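Local structure of fimbrium subunit Fim1C (Bacteroides vulgatus, 4QB7) at residues Ile42-Thr47 against Asn62-Glu67; Lys56-Pro61 against Asn117-Pro122; His325-Thr330 against Ile338-Asn343; Asn173-Pro178 against Ala258-Ser263. The protein is probably a component of the tip of the fimbrium, the cell-surface filament through which the bacterium adheres and forms biofilm. All coordinates share one frame; numbering follows the deposited sequence. Where two conformers were deposited one is given.

Contact 1: Ile42-Thr47 against Asn62-Glu67. With SO4 (sulfate ion), chain D.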
# COMPACT_ATOMS: atom_id res chain seq x y z
N ILE A 42 -2.89 13.25 -14.42
CA ILE A 42 -3.92 14.23 -14.07
C ILE A 42 -5.18 14.07 -14.89
O ILE A 42 -5.11 13.86 -16.10
CB ILE A 42 -3.39 15.69 -14.26
CG1 ILE A 42 -1.99 15.90 -13.65
CG2 ILE A 42 -4.40 16.74 -13.76
CD1 ILE A 42 -1.30 17.22 -14.08
N PHE A 43 -6.34 14.23 -14.23
CA PHE A 43 -7.67 14.36 -14.79
C PHE A 43 -8.09 15.78 -14.53
O PHE A 43 -7.88 16.27 -13.43
CB PHE A 43 -8.68 13.40 -14.15
CG PHE A 43 -8.46 11.93 -14.41
CD1 PHE A 43 -7.69 11.17 -13.54
CD2 PHE A 43 -9.14 11.29 -15.44
CE1 PHE A 43 -7.54 9.78 -13.74
CE2 PHE A 43 -8.98 9.91 -15.65
CZ PHE A 43 -8.19 9.17 -14.79
N ALA A 44 -8.64 16.47 -15.53
CA ALA A 44 -9.12 17.83 -15.35
C ALA A 44 -10.45 18.01 -16.07
O ALA A 44 -10.59 17.65 -17.24
CB ALA A 44 -8.09 18.83 -15.81
N TYR A 45 -11.42 18.55 -15.35
CA TYR A 45 -12.80 18.77 -15.79
C TYR A 45 -13.13 20.25 -15.77
O TYR A 45 -13.20 20.88 -14.72
CB TYR A 45 -13.76 18.01 -14.84
CG TYR A 45 -13.58 16.51 -14.76
CD1 TYR A 45 -12.48 15.94 -14.12
CD2 TYR A 45 -14.58 15.65 -15.20
CE1 TYR A 45 -12.33 14.56 -14.01
CE2 TYR A 45 -14.46 14.27 -15.06
CZ TYR A 45 -13.31 13.73 -14.50
OH TYR A 45 -13.18 12.37 -14.39
N GLN A 46 -13.32 20.82 -16.94
CA GLN A 46 -13.70 22.22 -17.05
C GLN A 46 -15.24 22.36 -16.96
O GLN A 46 -15.98 21.70 -17.69
CB GLN A 46 -13.16 22.85 -18.34
CG GLN A 46 -13.37 24.35 -18.37
CD GLN A 46 -12.92 24.93 -19.66
OE1 GLN A 46 -11.98 25.71 -19.71
NE2 GLN A 46 -13.58 24.54 -20.73
N THR A 47 -15.70 23.20 -16.01
CA THR A 47 -17.10 23.51 -15.77
C THR A 47 -17.31 25.01 -15.94
O THR A 47 -16.35 25.77 -16.10
CB THR A 47 -17.55 23.07 -14.34
OG1 THR A 47 -17.12 24.04 -13.37
CG2 THR A 47 -17.14 21.66 -13.94
N ASN A 62 -12.86 16.55 -19.73
CA ASN A 62 -12.80 17.31 -20.98
C ASN A 62 -11.60 18.22 -21.13
O ASN A 62 -11.43 18.80 -22.20
CB ASN A 62 -14.07 18.14 -21.08
CG ASN A 62 -14.27 19.12 -19.94
OD1 ASN A 62 -13.32 19.61 -19.34
ND2 ASN A 62 -15.50 19.45 -19.63
N PHE A 63 -10.79 18.40 -20.08
CA PHE A 63 -9.66 19.33 -20.09
C PHE A 63 -8.32 18.60 -20.07
O PHE A 63 -7.39 19.02 -20.73
CB PHE A 63 -9.77 20.28 -18.90
CG PHE A 63 -8.90 21.49 -19.02
CD1 PHE A 63 -9.27 22.54 -19.86
CD2 PHE A 63 -7.71 21.59 -18.32
CE1 PHE A 63 -8.45 23.66 -19.99
CE2 PHE A 63 -6.89 22.71 -18.45
CZ PHE A 63 -7.26 23.73 -19.29
N MSE A 64 -8.21 17.53 -19.28
CA MSE A 64 -7.01 16.69 -19.21
C MSE A 64 -7.48 15.28 -18.97
O MSE A 64 -8.33 15.08 -18.11
CB MSE A 64 -6.03 17.15 -18.09
CG MSE A 64 -5.22 18.42 -18.40
SE MSE A 64 -3.95 18.79 -16.99
CE MSE A 64 -3.25 20.43 -17.59
N TYR A 65 -6.97 14.30 -19.73
CA TYR A 65 -7.32 12.90 -19.51
C TYR A 65 -6.03 12.13 -19.36
O TYR A 65 -5.31 11.94 -20.35
CB TYR A 65 -8.23 12.31 -20.63
CG TYR A 65 -8.54 10.85 -20.36
CD1 TYR A 65 -9.48 10.48 -19.41
CD2 TYR A 65 -7.78 9.84 -20.96
CE1 TYR A 65 -9.68 9.14 -19.07
CE2 TYR A 65 -7.97 8.50 -20.62
CZ TYR A 65 -8.94 8.15 -19.70
OH TYR A 65 -9.14 6.83 -19.39
N ASN A 66 -5.71 11.75 -18.12
CA ASN A 66 -4.48 11.03 -17.79
C ASN A 66 -3.26 11.77 -18.37
O ASN A 66 -2.42 11.17 -19.06
CB ASN A 66 -4.54 9.56 -18.25
CG ASN A 66 -3.46 8.70 -17.69
OD1 ASN A 66 -3.10 8.83 -16.53
ND2 ASN A 66 -2.91 7.82 -18.51
N GLU A 67 -3.19 13.09 -18.12
CA GLU A 67 -2.07 13.94 -18.56
C GLU A 67 -0.83 13.54 -17.79
O GLU A 67 -0.88 13.50 -16.57
CB GLU A 67 -2.39 15.43 -18.37
CG GLU A 67 -1.39 16.37 -19.03
CD GLU A 67 -1.26 16.25 -20.53
OE1 GLU A 67 -2.30 16.19 -21.22
OE2 GLU A 67 -0.11 16.21 -21.01
S SO4 D . -18.41 17.70 -21.38
O1 SO4 D . -18.23 17.87 -19.96
O2 SO4 D . -19.83 17.57 -21.62
O3 SO4 D . -17.88 18.87 -22.08
O4 SO4 D . -17.75 16.52 -21.90

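Contact 2: Lys56-Pro61 against Asn117-Pro122. With SO4 (sulfate ion), chain D; SO4 (sulfate ion), chain H.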
# COMPACT_ATOMS: atom_id res chain seq x y z
N LYS A 56 -20.86 18.13 -11.99
CA LYS A 56 -20.08 16.89 -12.15
C LYS A 56 -20.85 15.74 -12.82
O LYS A 56 -20.25 14.98 -13.57
CB LYS A 56 -19.48 16.38 -10.82
CG LYS A 56 -20.44 16.06 -9.70
CD LYS A 56 -19.72 15.96 -8.37
CE LYS A 56 -20.66 15.46 -7.29
NZ LYS A 56 -19.93 14.72 -6.25
N GLY A 57 -22.14 15.64 -12.54
CA GLY A 57 -23.01 14.59 -13.06
C GLY A 57 -22.97 14.39 -14.56
O GLY A 57 -23.01 13.24 -15.01
N ASN A 58 -22.86 15.50 -15.35
CA ASN A 58 -22.85 15.41 -16.81
C ASN A 58 -21.58 16.00 -17.43
O ASN A 58 -21.57 16.38 -18.61
CB ASN A 58 -24.11 16.07 -17.37
CG ASN A 58 -25.38 15.47 -16.84
OD1 ASN A 58 -25.89 14.48 -17.37
ND2 ASN A 58 -25.91 16.04 -15.77
N THR A 59 -20.47 16.03 -16.65
CA THR A 59 -19.16 16.52 -17.09
C THR A 59 -18.19 15.35 -17.23
O THR A 59 -18.09 14.51 -16.32
CB THR A 59 -18.59 17.58 -16.13
OG1 THR A 59 -19.57 18.60 -15.93
CG2 THR A 59 -17.33 18.25 -16.67
N THR A 60 -17.45 15.31 -18.36
CA THR A 60 -16.44 14.29 -18.66
C THR A 60 -15.04 14.91 -18.45
O THR A 60 -14.95 16.14 -18.44
CB THR A 60 -16.61 13.73 -20.11
OG1 THR A 60 -16.23 14.70 -21.09
CG2 THR A 60 -18.00 13.17 -20.37
N PRO A 61 -13.93 14.11 -18.32
CA PRO A 61 -12.58 14.73 -18.18
C PRO A 61 -12.20 15.43 -19.48
O PRO A 61 -11.37 14.97 -20.27
CB PRO A 61 -11.67 13.55 -17.84
CG PRO A 61 -12.36 12.38 -18.40
CD PRO A 61 -13.84 12.63 -18.31
N ASN A 117 -14.86 9.43 -21.86
CA ASN A 117 -16.21 9.95 -21.99
C ASN A 117 -17.08 9.57 -20.78
O ASN A 117 -18.30 9.72 -20.83
CB ASN A 117 -16.87 9.48 -23.31
CG ASN A 117 -16.22 10.00 -24.58
OD1 ASN A 117 -15.94 9.23 -25.51
ND2 ASN A 117 -15.98 11.32 -24.68
N ALA A 118 -16.45 9.11 -19.68
CA ALA A 118 -17.18 8.80 -18.45
C ALA A 118 -17.52 10.11 -17.73
O ALA A 118 -16.74 11.07 -17.76
CB ALA A 118 -16.36 7.89 -17.55
N LYS A 119 -18.69 10.17 -17.12
CA LYS A 119 -19.15 11.38 -16.45
C LYS A 119 -18.88 11.31 -14.95
O LYS A 119 -18.86 10.23 -14.37
CB LYS A 119 -20.65 11.61 -16.76
CG LYS A 119 -20.93 11.91 -18.24
CD LYS A 119 -22.40 11.76 -18.58
CE LYS A 119 -22.69 11.92 -20.06
NZ LYS A 119 -24.15 11.91 -20.34
N GLY A 120 -18.66 12.46 -14.34
CA GLY A 120 -18.41 12.55 -12.91
C GLY A 120 -16.96 12.32 -12.54
O GLY A 120 -16.10 12.17 -13.43
N ALA A 121 -16.70 12.27 -11.21
CA ALA A 121 -15.37 12.01 -10.67
C ALA A 121 -14.86 10.68 -11.23
O ALA A 121 -15.67 9.78 -11.50
CB ALA A 121 -15.40 11.99 -9.15
N PRO A 122 -13.55 10.57 -11.54
CA PRO A 122 -13.05 9.33 -12.16
C PRO A 122 -12.99 8.13 -11.20
O PRO A 122 -13.35 8.22 -10.01
CB PRO A 122 -11.65 9.74 -12.65
CG PRO A 122 -11.22 10.80 -11.70
CD PRO A 122 -12.47 11.56 -11.36
S SO4 D . -18.41 17.70 -21.38
O1 SO4 D . -18.23 17.87 -19.96
O2 SO4 D . -19.83 17.57 -21.62
O3 SO4 D . -17.88 18.87 -22.08
O4 SO4 D . -17.75 16.52 -21.90
S SO4 H . -15.32 5.78 -23.16
O1 SO4 H . -15.24 4.38 -22.73
O2 SO4 H . -15.69 6.60 -22.01
O3 SO4 H . -14.04 6.22 -23.73
O4 SO4 H . -16.35 5.88 -24.21

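Contact 3: His325-Thr330 against Ile338-Asn343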
# COMPACT_ATOMS: atom_id res chain seq x y z
N HIS A 325 0.52 -0.81 9.33
CA HIS A 325 0.42 -1.80 10.42
C HIS A 325 1.73 -2.54 10.64
O HIS A 325 2.36 -3.00 9.68
CB HIS A 325 -0.69 -2.84 10.16
CG HIS A 325 -2.07 -2.29 10.03
ND1 HIS A 325 -2.89 -2.12 11.13
CD2 HIS A 325 -2.79 -1.99 8.91
CE1 HIS A 325 -4.04 -1.68 10.66
NE2 HIS A 325 -4.04 -1.61 9.33
N THR A 326 2.15 -2.62 11.91
CA THR A 326 3.30 -3.42 12.34
C THR A 326 2.76 -4.43 13.31
O THR A 326 2.22 -4.04 14.36
CB THR A 326 4.44 -2.61 12.98
OG1 THR A 326 4.91 -1.60 12.09
CG2 THR A 326 5.59 -3.50 13.47
N TYR A 327 2.85 -5.72 12.98
CA TYR A 327 2.39 -6.76 13.90
C TYR A 327 3.54 -7.25 14.74
O TYR A 327 4.59 -7.60 14.19
CB TYR A 327 1.75 -7.93 13.16
CG TYR A 327 0.59 -7.56 12.27
CD1 TYR A 327 -0.61 -7.10 12.82
CD2 TYR A 327 0.65 -7.76 10.90
CE1 TYR A 327 -1.68 -6.75 12.00
CE2 TYR A 327 -0.43 -7.44 10.07
CZ TYR A 327 -1.59 -6.92 10.63
OH TYR A 327 -2.67 -6.62 9.83
N VAL A 328 3.36 -7.25 16.07
CA VAL A 328 4.38 -7.78 16.97
C VAL A 328 3.83 -9.07 17.53
O VAL A 328 2.79 -9.06 18.20
CB VAL A 328 4.83 -6.77 18.04
CG1 VAL A 328 5.90 -7.38 18.96
CG2 VAL A 328 5.34 -5.48 17.40
N LEU A 329 4.50 -10.19 17.22
CA LEU A 329 4.16 -11.56 17.64
C LEU A 329 5.03 -12.03 18.78
O LEU A 329 6.27 -12.02 18.66
CB LEU A 329 4.36 -12.55 16.47
CG LEU A 329 3.33 -12.69 15.37
CD1 LEU A 329 2.94 -11.33 14.75
CD2 LEU A 329 3.87 -13.59 14.32
N THR A 330 4.39 -12.44 19.90
CA THR A 330 5.08 -12.95 21.06
C THR A 330 4.84 -14.44 21.13
O THR A 330 3.71 -14.88 21.30
CB THR A 330 4.67 -12.22 22.37
OG1 THR A 330 4.95 -10.83 22.24
CG2 THR A 330 5.41 -12.76 23.58
N ILE A 338 0.60 -17.88 20.38
CA ILE A 338 1.34 -16.76 19.79
C ILE A 338 0.37 -15.61 19.85
O ILE A 338 -0.70 -15.73 19.26
CB ILE A 338 1.92 -16.95 18.36
CG1 ILE A 338 2.83 -18.16 18.24
CG2 ILE A 338 2.65 -15.68 17.95
CD1 ILE A 338 3.49 -18.33 16.81
N THR A 339 0.69 -14.55 20.60
CA THR A 339 -0.22 -13.41 20.73
C THR A 339 0.26 -12.28 19.83
O THR A 339 1.45 -12.20 19.54
CB THR A 339 -0.39 -12.99 22.19
OG1 THR A 339 0.86 -12.62 22.72
CG2 THR A 339 -0.96 -14.09 23.03
N VAL A 340 -0.67 -11.43 19.35
CA VAL A 340 -0.38 -10.38 18.38
C VAL A 340 -0.75 -9.00 18.90
O VAL A 340 -1.80 -8.83 19.51
CB VAL A 340 -1.12 -10.66 17.03
CG1 VAL A 340 -0.80 -9.62 15.95
CG2 VAL A 340 -0.80 -12.05 16.51
N GLU A 341 0.09 -8.01 18.60
CA GLU A 341 -0.15 -6.59 18.84
C GLU A 341 -0.14 -5.91 17.50
O GLU A 341 0.84 -6.03 16.76
CB GLU A 341 0.90 -5.93 19.76
CG GLU A 341 1.13 -6.55 21.12
CD GLU A 341 2.32 -5.94 21.84
OE1 GLU A 341 2.20 -4.79 22.32
OE2 GLU A 341 3.40 -6.60 21.88
N ASP A 342 -1.21 -5.21 17.17
CA ASP A 342 -1.30 -4.45 15.93
C ASP A 342 -0.91 -3.01 16.25
O ASP A 342 -1.70 -2.27 16.84
CB ASP A 342 -2.73 -4.54 15.36
CG ASP A 342 -2.97 -4.01 13.97
OD1 ASP A 342 -2.05 -3.37 13.41
OD2 ASP A 342 -4.07 -4.23 13.43
N ASN A 343 0.32 -2.65 15.95
CA ASN A 343 0.78 -1.28 16.17
C ASN A 343 0.48 -0.48 14.93
O ASN A 343 1.00 -0.81 13.85
CB ASN A 343 2.26 -1.26 16.54
CG ASN A 343 2.56 -2.01 17.81
OD1 ASN A 343 3.53 -2.74 17.89
ND2 ASN A 343 1.74 -1.85 18.84
O HOH W 1 3.07 -9.38 21.22

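Contact 4: Asn173-Pro178 against Ala258-Ser263. With SO4 (sulfate ion), chain B.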
# COMPACT_ATOMS: atom_id res chain seq x y z
N ASN A 173 5.79 -4.06 8.81
CA ASN A 173 6.62 -5.13 9.33
C ASN A 173 5.83 -6.14 10.12
O ASN A 173 4.70 -5.89 10.52
CB ASN A 173 7.76 -4.58 10.21
CG ASN A 173 9.09 -5.17 9.87
OD1 ASN A 173 9.26 -6.37 9.79
ND2 ASN A 173 10.07 -4.32 9.62
N ILE A 174 6.45 -7.29 10.32
CA ILE A 174 6.02 -8.39 11.18
C ILE A 174 7.27 -8.70 11.99
O ILE A 174 8.31 -9.05 11.43
CB ILE A 174 5.41 -9.59 10.44
CG1 ILE A 174 4.19 -9.14 9.63
CG2 ILE A 174 5.01 -10.65 11.46
CD1 ILE A 174 3.68 -10.07 8.63
N LYS A 175 7.21 -8.39 13.30
CA LYS A 175 8.28 -8.55 14.27
C LYS A 175 7.97 -9.72 15.21
O LYS A 175 6.82 -9.89 15.59
CB LYS A 175 8.42 -7.25 15.07
CG LYS A 175 8.97 -6.05 14.30
CD LYS A 175 9.21 -4.92 15.27
CE LYS A 175 9.83 -3.70 14.64
NZ LYS A 175 9.56 -2.49 15.47
N VAL A 176 8.98 -10.53 15.60
CA VAL A 176 8.77 -11.70 16.48
C VAL A 176 9.71 -11.68 17.69
O VAL A 176 10.85 -11.27 17.58
CB VAL A 176 8.91 -13.05 15.72
CG1 VAL A 176 8.37 -14.20 16.56
CG2 VAL A 176 8.22 -13.02 14.36
N LYS A 177 9.23 -12.18 18.85
CA LYS A 177 10.07 -12.33 20.04
C LYS A 177 9.54 -13.44 20.95
O LYS A 177 8.32 -13.61 21.01
CB LYS A 177 10.19 -11.02 20.84
CG LYS A 177 8.86 -10.44 21.27
CD LYS A 177 8.99 -9.35 22.26
CE LYS A 177 7.64 -8.71 22.46
NZ LYS A 177 7.74 -7.45 23.24
N PRO A 178 10.39 -14.14 21.74
CA PRO A 178 9.85 -15.07 22.75
C PRO A 178 9.31 -14.26 23.95
O PRO A 178 9.61 -13.05 24.04
CB PRO A 178 11.07 -15.89 23.12
CG PRO A 178 12.22 -14.94 22.98
CD PRO A 178 11.87 -14.06 21.82
N ALA A 258 11.48 -7.02 19.85
CA ALA A 258 11.01 -7.92 18.80
C ALA A 258 11.81 -7.67 17.55
O ALA A 258 12.10 -6.52 17.23
CB ALA A 258 9.54 -7.70 18.54
N THR A 259 12.21 -8.75 16.86
CA THR A 259 13.03 -8.73 15.65
C THR A 259 12.17 -8.71 14.39
O THR A 259 11.30 -9.56 14.24
CB THR A 259 13.99 -9.91 15.70
OG1 THR A 259 14.82 -9.71 16.85
CG2 THR A 259 14.83 -10.05 14.43
N ALA A 260 12.45 -7.77 13.48
CA ALA A 260 11.74 -7.61 12.20
C ALA A 260 11.97 -8.79 11.22
O ALA A 260 13.10 -9.30 11.10
CB ALA A 260 12.18 -6.33 11.54
N LEU A 261 10.91 -9.15 10.45
CA LEU A 261 10.99 -10.20 9.43
C LEU A 261 11.14 -9.60 8.01
O LEU A 261 11.58 -10.29 7.09
CB LEU A 261 9.78 -11.16 9.47
CG LEU A 261 9.51 -11.92 10.78
CD1 LEU A 261 8.26 -12.74 10.63
CD2 LEU A 261 10.69 -12.80 11.22
N PHE A 262 10.80 -8.31 7.86
CA PHE A 262 10.94 -7.54 6.61
C PHE A 262 12.15 -6.65 6.70
O PHE A 262 12.45 -6.15 7.80
CB PHE A 262 9.71 -6.65 6.32
CG PHE A 262 8.32 -7.25 6.25
CD1 PHE A 262 8.14 -8.63 6.30
CD2 PHE A 262 7.21 -6.45 6.08
CE1 PHE A 262 6.86 -9.19 6.22
CE2 PHE A 262 5.93 -7.00 6.02
CZ PHE A 262 5.77 -8.37 6.10
N SER A 263 12.79 -6.35 5.56
CA SER A 263 13.92 -5.43 5.57
C SER A 263 13.39 -4.00 5.75
O SER A 263 12.20 -3.77 5.56
CB SER A 263 14.76 -5.58 4.31
OG SER A 263 14.17 -4.92 3.21
S SO4 B . 8.63 -4.57 20.85
O1 SO4 B . 9.58 -3.61 21.41
O2 SO4 B . 7.27 -4.33 21.35
O3 SO4 B . 8.64 -4.44 19.38
O4 SO4 B . 9.09 -5.89 21.27
O HOH W 2 13.28 -10.79 18.80

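Contact 1: Ile42-Thr47 against Asn62-Glu67
Ala-44 O is gripped by two successive amides: Phe-63 N donates to Ala-44 O at 2.9 Å and Met-64 N follows at 3.1 Å, both from the same face of the carbonyl plane. Two residues facing one across antiparallel strands form a classic beta bulge, and a G1 beta bulge comes right after it, with Asn-66 and Glu-67 both facing Ile-42. Asn-66 takes the left-handed backbone position of that bulge (phi 51°), which asparagine tolerates better than most residues, while its amide is held by Tyr-96 and Glu-100. Ala-44, a small residue facing the classic bulge, has its CB 3.5 Å from Met-64 CB and meets the Phe-63 ring at its edge. Met-64, deposited as selenomethionine, runs extended beside Ile-42, its SE 3.9 Å from Ile-42 CG2. On the opposite face of the sheet, Phe-43 turns its edge to the face of Tyr-65 in an offset edge-to-face pair with planes 83° apart, and the hydroxyl of Tyr-65 bonds to Ser-114. Ahead of the classic bulge, the Asn-62 amide does the work of a backbone peptide. With CG held between the backbone N and the carbonyl carbon (chi1 59°), Asn-62 OD1 accepts from Gln-46 N at 2.7 Å. Asn-62 ND2 donates to a lone pair of Gln-46 O at 3.0 Å, and again to sulfate O1 at 3.2 Å.

Contact 2: Lys56-Pro61 against Asn117-Pro122
Gly-120 N donates to Thr-59 O at 2.9 Å, approaching nearly along the C=O axis, and this is the clear hydrogen bond that joins the two segments. Thr-59 N in turn bonds back to Lys-56 O, closing the short 3-10 turn whose carbonyls face the 117-122 loop. Around these bonds lies a set of weaker CA-H...O contacts. Gly-120 CA rests 3.1 Å from Lys-56 O, and Lys-119 CA is 3.3 Å from Thr-59 O. In the other direction Ala-118 O receives Thr-60 CA at 3.4 Å and also touches Pro-61 CD. Glycine suits position 120 because the backbone there has a positive phi (85°), which most residues avoid. This is loop-to-loop packing at the surface of the Fimbrillin-like fold: the chain leaving helix 52-55 lies against the connection from strand 111-113 to strand 123-127. Side-chain packing is slight and falls mainly to Lys-119, whose extended chain passes along the first loop. Its CB touches Gly-57 O, its CG lies 3.8 Å from Thr-60 CG2, and its CD runs by Asn-58 CA. Lys-56 sends its own ammonium away from the contact, to a salt bridge with Asp-211. Two sulfates, probably from the crystallisation liquor, bind beside the loops. Thr-60 OG1 is turned back beside its own N (chi1 71°), and both atoms donate to one sulfate, which Asn-62 also holds. The other accepts from Asn-117, whose N is 3.0 Å from its O2.

Contact 3: His325-Thr330 against Ile338-Asn343
Asp-342 reaches across to two rings of the facing strand, His-325 and Tyr-327. Its CB already touches the Tyr-327 ring, at 4.2 Å from CE1. With CG anti to the backbone N (chi1 -170°), the carboxylate carbon lies 3.6 Å from Tyr-327 CE1, the two side chains running side by side with ring and carboxylate planes 51° apart. At the tip, Asp-342 OD1 offers its syn lone pair to His-325 ND1 at 2.7 Å, the oxygen lying 16° out of the imidazole plane. OD2 turns to the hydroxyl of Thr-318, which also bonds the phenol of Tyr-327. His-325 NE2 accepts from the backbone N of Lys-320, consistent with a proton on ND1 and a neutral ring. An alanine in place of Asp-342 would probably leave His-325 ND1 and the Thr-318 hydroxyl without their carboxylate mate and the imidazole less firmly set in its rotation. Further along the same face the pairing becomes apolar: Val-340 CG1 lies 4.0 Å from Tyr-327 CD1, and Leu-329 CB lies 3.9 Å from Ile-338 CG2, branched and aliphatic residues that suit the side turned to Ile-289 and Val-312. The other face is more polar, though it also carries Val-328. There a water donates to Val-328 O and to Glu-341 OE2 and accepts from Thr-330 OG1 at 2.6 Å. Six backbone bonds, such as Val-328 N to Glu-341 O at 2.9 Å, pair Thr-326 with Asn-343, Val-328 with Glu-341 and Thr-330 with Thr-339, the regular ladder of an antiparallel beta hairpin.

Contact 4: Asn173-Pro178 against Ala258-Ser263
The side chains of Asn-173 and Phe-262 run past one another in opposing senses, with the amide and the ring only 20° from parallel. The ring lies against the backbone of the partner strand: Ile-174 N stands over its centre and Asn-173 C toward its rim. Asn-173 OD1 accepts from Phe-262 N at 3.1 Å, the donor tilted 28° from the carbonyl plane. Weaker bonds from Leu-261 N and Ile-174 N reach the same oxygen, and an asparagine suits this place because its short amide can gather N-H groups where the second strand gives way to loop. An alanine in place of Asn-173 would probably leave Phe-262 N without this acceptor and let the chain at Leu-261 and Phe-262 shift more easily. Leu-261 N has its stronger bond to Ile-174 O, at 2.8 Å. Val-176 and Thr-259 exchange both backbone bonds as an antiparallel hydrogen-bonded pair. Aliphatic chains meet at a slant on the buried face: Val-176 CG2 lies 3.7 Å from Leu-261 CD1, Ile-174 CG2 touches the same methyl, and Ile-174 CD1 sits 3.7 Å from Phe-262 CZ. At the far end Lys-177 CG packs against Ala-258 CB. Lys-177 NZ donates at 2.9 Å to O4 of a sulfate, probably from the crystallisation liquor, and Ala-258 N donates to the same oxygen at 3.0 Å. Strand 159-178 lies between the antiparallel strand 259-270 and the parallel strand 323-331; Leu-193 and Val-190 of strand 186-196 pack against Ile-174 and Leu-261 respectively, and Phe-234 sets its ring edge-to-face with Phe-262.

Overall arrangement
From the N terminus, contact 1 closes a short loop by bringing 62-67 back to 42-47. Contact 2 starts inside that loop, at 56-61, and ends beyond it at 117-122, so the two cross; Tyr-45 packs on Thr-60, Pro-61 and Pro-122, joining them, and one sulfate touches both. Contact 4 then closes the long excursion between 173-178 and 258-263, and contact 3 follows in series as a hairpin near the C terminus. Contacts 1, 3 and 4 all lie on one mixed sheet, in which strands 159-178 and 323-331 are neighbours, probably hydrogen-bonded through Lys-175. Contact 1 is far from that pair, its centre about 44 Å from that of contact 3, on opposite sides of the chain's centre.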